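Local coordinates for protein Ton_1535 (Thermococcus onnurineus, PDB 3ZPJ) that is of unknown function but folds as an all-helical alpha-solenoid, a shape that in other proteins often serves as a binding scaffold, at residues A[307-310]-A[311-314]; A[202-205]-A[206-210]. All coordinates share one frame; numbering follows the deposited sequence.

Contact 1 of 2, residues A[307-310]-A[311-314]; sequences QNIH and KRSE
Asn308 caps the first turn of helix 309-325, reaching forward to Lys311 in a local N-cap contact near the C-terminal end of the alpha-solenoid. Its OD1 accepts from Lys311 N at 2.6 Å. The bond is nearly straight, 165° at the hydrogen, and the donor lies in the carbonyl plane of the amide. The same OD1 takes a second, weak bond from His310 N. With CG anti to the backbone N (chi1 176°), OD1 is brought up to the N-H groups of the first turn. With an alanine here, the N-H groups of Lys311 and His310 would probably lose their side-chain acceptor, and the first turn would be likely to fray. The backbone O of Asn308 is also used: Arg312 N bonds to it at 2.9 Å. Arg312 folds back along the turn, bent at chi3. Its NH1 bonds to Ile306 O and makes a weak 3.3 Å bond to Gln307 O, at the edge of the guanidinium. NH2 lies 3.8 Å from Ile309 CG1. Asp280 accepts from the N-H groups of Gln307 and Asn308, tying the cap to helix 280-293. Within the first turns, Lys311 NZ forms a salt bridge to Glu314 OE1 (2.8 Å). Ser313 is buried against Pro340 and Ile344, and its OG also pairs with Asp341 N. Ile309 O accepts twice from Ser313, from N at 3.2 Å and from OG at 3.1 Å.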
loop_
_atom_site.group_PDB
_atom_site.type_symbol
_atom_site.label_atom_id
_atom_site.label_comp_id
_atom_site.label_asym_id
_atom_site.label_seq_id
_atom_site.Cartn_x
_atom_site.Cartn_y
_atom_site.Cartn_z
ATOM N N GLN A 307 -31.280 2.696 -3.044
ATOM C CA GLN A 307 -32.460 2.232 -2.323
ATOM C C GLN A 307 -32.472 2.693 -0.867
ATOM O O GLN A 307 -33.521 3.031 -0.333
ATOM C CB GLN A 307 -32.581 0.708 -2.411
ATOM C CG GLN A 307 -32.921 0.188 -3.800
ATOM C CD GLN A 307 -34.375 0.429 -4.175
ATOM O OE1 GLN A 307 -34.672 0.972 -5.241
ATOM N NE2 GLN A 307 -35.292 0.015 -3.303
ATOM N N ASN A 308 -31.312 2.715 -0.222
ATOM C CA ASN A 308 -31.236 3.252 1.137
ATOM C C ASN A 308 -31.649 4.722 1.191
ATOM O O ASN A 308 -30.979 5.584 0.624
ATOM C CB ASN A 308 -29.840 3.098 1.738
ATOM C CG ASN A 308 -29.739 3.747 3.104
ATOM O OD1 ASN A 308 -29.454 4.941 3.224
ATOM N ND2 ASN A 308 -30.013 2.970 4.143
ATOM N N ILE A 309 -32.742 4.994 1.896
ATOM C CA ILE A 309 -33.360 6.311 1.893
ATOM C C ILE A 309 -32.418 7.430 2.359
ATOM O O ILE A 309 -32.501 8.562 1.883
ATOM C CB ILE A 309 -34.713 6.297 2.675
ATOM C CG1 ILE A 309 -35.561 7.501 2.306
ATOM C CG2 ILE A 309 -34.495 6.221 4.175
ATOM C CD1 ILE A 309 -36.927 7.470 2.928
ATOM N N HIS A 310 -31.491 7.111 3.252
ATOM C CA HIS A 310 -30.590 8.131 3.771
ATOM C C HIS A 310 -29.417 8.378 2.838
ATOM O O HIS A 310 -29.021 9.524 2.606
ATOM C CB HIS A 310 -30.114 7.763 5.175
ATOM C CG HIS A 310 -31.233 7.612 6.160
ATOM N ND1 HIS A 310 -31.776 6.389 6.491
ATOM C CD2 HIS A 310 -31.935 8.536 6.861
ATOM C CE1 HIS A 310 -32.754 6.562 7.363
ATOM N NE2 HIS A 310 -32.871 7.856 7.604
ATOM N N LYS A 311 -28.863 7.300 2.299
ATOM C CA LYS A 311 -27.765 7.425 1.357
ATOM C C LYS A 311 -28.236 8.170 0.115
ATOM O O LYS A 311 -27.512 8.991 -0.437
ATOM C CB LYS A 311 -27.194 6.057 0.983
ATOM C CG LYS A 311 -25.801 5.813 1.549
ATOM C CD LYS A 311 -25.841 5.712 3.067
ATOM C CE LYS A 311 -24.457 5.827 3.671
ATOM N NZ LYS A 311 -23.925 7.216 3.560
ATOM N N ARG A 312 -29.465 7.893 -0.305
ATOM C CA ARG A 312 -30.025 8.566 -1.462
ATOM C C ARG A 312 -30.137 10.062 -1.168
ATOM O O ARG A 312 -29.797 10.901 -2.012
ATOM C CB ARG A 312 -31.388 7.964 -1.848
ATOM C CG ARG A 312 -32.110 8.715 -2.962
ATOM C CD ARG A 312 -33.184 7.868 -3.625
ATOM N NE ARG A 312 -34.453 7.899 -2.902
ATOM C CZ ARG A 312 -34.894 6.936 -2.091
ATOM N NH1 ARG A 312 -34.168 5.839 -1.881
ATOM N NH2 ARG A 312 -36.067 7.072 -1.482
ATOM N N SER A 313 -30.607 10.387 0.034
ATOM C CA SER A 313 -30.729 11.777 0.451
ATOM C C SER A 313 -29.389 12.497 0.372
ATOM O O SER A 313 -29.292 13.581 -0.193
ATOM C CB SER A 313 -31.312 11.865 1.859
ATOM O OG SER A 313 -32.720 11.680 1.827
ATOM N N GLU A 314 -28.354 11.867 0.916
ATOM C CA GLU A 314 -27.015 12.440 0.903
ATOM C C GLU A 314 -26.502 12.683 -0.516
ATOM O O GLU A 314 -26.049 13.784 -0.838
ATOM C CB GLU A 314 -26.048 11.542 1.681
ATOM C CG GLU A 314 -26.304 11.525 3.183
ATOM C CD GLU A 314 -25.697 10.314 3.886
ATOM O OE1 GLU A 314 -24.551 9.929 3.543
ATOM O OE2 GLU A 314 -26.374 9.745 4.779
#

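Contact 2 of 2, residues A[202-205]-A[206-210]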
loop_
_atom_site.group_PDB
_atom_site.type_symbol
_atom_site.label_atom_id
_atom_site.label_comp_id
_atom_site.label_asym_id
_atom_site.label_seq_id
_atom_site.Cartn_x
_atom_site.Cartn_y
_atom_site.Cartn_z
ATOM N N LYS A 202 0.890 12.779 -0.765
ATOM C CA LYS A 202 0.395 12.389 -2.076
ATOM C C LYS A 202 0.070 10.889 -2.149
ATOM O O LYS A 202 -0.950 10.515 -2.714
ATOM C CB LYS A 202 1.385 12.806 -3.167
ATOM C CG LYS A 202 0.894 12.576 -4.567
ATOM C CD LYS A 202 1.838 13.200 -5.563
ATOM C CE LYS A 202 1.597 12.674 -6.955
ATOM N NZ LYS A 202 2.696 13.090 -7.873
ATOM N N LYS A 203 0.895 10.034 -1.545
ATOM C CA LYS A 203 0.592 8.586 -1.560
ATOM C C LYS A 203 -0.675 8.260 -0.762
ATOM O O LYS A 203 -1.322 7.227 -0.974
ATOM C CB LYS A 203 1.779 7.749 -1.053
ATOM C CG LYS A 203 3.015 7.816 -1.951
ATOM C CD LYS A 203 4.165 6.999 -1.394
ATOM C CE LYS A 203 5.311 6.831 -2.384
ATOM N NZ LYS A 203 6.557 6.258 -1.734
ATOM N N ILE A 204 -1.034 9.146 0.159
ATOM C CA ILE A 204 -2.246 8.946 0.947
ATOM C C ILE A 204 -3.497 9.325 0.147
ATOM O O ILE A 204 -4.492 8.591 0.174
ATOM C CB ILE A 204 -2.189 9.729 2.264
ATOM C CG1 ILE A 204 -1.161 9.083 3.206
ATOM C CG2 ILE A 204 -3.569 9.767 2.913
ATOM C CD1 ILE A 204 -0.778 9.951 4.413
ATOM N N GLU A 205 -3.444 10.441 -0.588
ATOM C CA GLU A 205 -4.576 10.808 -1.455
ATOM C C GLU A 205 -4.758 9.716 -2.500
ATOM O O GLU A 205 -5.865 9.320 -2.808
ATOM C CB GLU A 205 -4.356 12.133 -2.188
ATOM C CG GLU A 205 -4.161 13.365 -1.324
ATOM C CD GLU A 205 -3.940 14.629 -2.171
ATOM O OE1 GLU A 205 -4.629 14.783 -3.207
ATOM O OE2 GLU A 205 -3.064 15.452 -1.816
ATOM N N LEU A 206 -3.646 9.225 -3.033
ATOM C CA LEU A 206 -3.701 8.184 -4.035
ATOM C C LEU A 206 -4.289 6.909 -3.434
ATOM O O LEU A 206 -5.236 6.359 -3.972
ATOM C CB LEU A 206 -2.314 7.943 -4.636
ATOM C CG LEU A 206 -2.136 6.732 -5.557
ATOM C CD1 LEU A 206 -3.213 6.649 -6.619
ATOM C CD2 LEU A 206 -0.769 6.837 -6.225
ATOM N N ALA A 207 -3.750 6.446 -2.309
ATOM C CA ALA A 207 -4.308 5.244 -1.705
ATOM C C ALA A 207 -5.802 5.418 -1.393
ATOM O O ALA A 207 -6.578 4.480 -1.532
ATOM C CB ALA A 207 -3.543 4.846 -0.441
ATOM N N LYS A 208 -6.193 6.620 -0.974
ATOM C CA LYS A 208 -7.589 6.899 -0.643
ATOM C C LYS A 208 -8.472 6.935 -1.880
ATOM O O LYS A 208 -9.616 6.507 -1.833
ATOM C CB LYS A 208 -7.730 8.228 0.109
ATOM C CG LYS A 208 -7.679 8.102 1.611
ATOM C CD LYS A 208 -7.584 9.471 2.277
ATOM C CE LYS A 208 -7.227 9.333 3.756
ATOM N NZ LYS A 208 -6.919 10.660 4.399
ATOM N N THR A 209 -7.934 7.450 -2.979
ATOM C CA THR A 209 -8.696 7.623 -4.209
ATOM C C THR A 209 -8.847 6.288 -4.925
ATOM O O THR A 209 -9.940 5.916 -5.356
ATOM C CB THR A 209 -7.989 8.584 -5.172
ATOM O OG1 THR A 209 -7.648 9.799 -4.486
ATOM C CG2 THR A 209 -8.893 8.892 -6.371
ATOM N N VAL A 210 -7.738 5.577 -5.074
ATOM C CA VAL A 210 -7.754 4.268 -5.722
ATOM C C VAL A 210 -7.622 3.213 -4.620
ATOM O O VAL A 210 -6.513 2.784 -4.273
ATOM C CB VAL A 210 -6.602 4.146 -6.722
ATOM C CG1 VAL A 210 -6.752 2.885 -7.541
ATOM C CG2 VAL A 210 -6.584 5.347 -7.648
#
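Thr209 turns back on Glu205 in the last turn of helix 194-209. Its OG1 stands beside its own backbone N, with chi1 at -51°. From there it donates to Glu205 O in a very short bond of 2.5 Å. Thr209 N bonds to the same oxygen at 2.8 Å, so one residue grips this carbonyl twice. The packed side of the helix carries Leu206, Ala207 and Thr209. Leu206 meets Leu222 and Trp253, Ala207 meets Met178, and Thr209 also lies on Trp253. Ala207 CB sits 3.3 Å from Lys203 O. Lys203 reaches away to salt bridges with Glu166 and Asp170. The looser side is made by Glu205 and Lys208, both exposed. Lys208 is extended beyond CG and runs beside Ile204, both side chains pointing the same way. Ile204 CG2 is 3.8 Å from Lys208 CE, a contact along the aliphatic chain. The backbone N of Lys208 bonds to Ile204 O at 2.8 Å. Val210 leaves helical geometry, though its N still bonds to Leu206 O. Ser174 OG pairs with the carbonyls of Ala207 and Val210. The arrangement is the C-terminal end of an amphipathic helix packed between neighbouring helices, as in alpha-solenoids.

Contact 2 comes first along the chain and contact 1 follows about a hundred residues later. Their centres are 26 Å apart and their nearest atoms about 15 Å, so they do not touch. They share no helix: contact 2 closes helix 194-209, and contact 1 opens helix 309-325. Helices between 216 and 303 separate them in sequence. The centre of contact 2 is about 9 Å from the centre of the chain, and that of contact 1, a surface contact, about 31 Å. One is the end of a helix and the other the start of one, in different parts of the same alpha-solenoid.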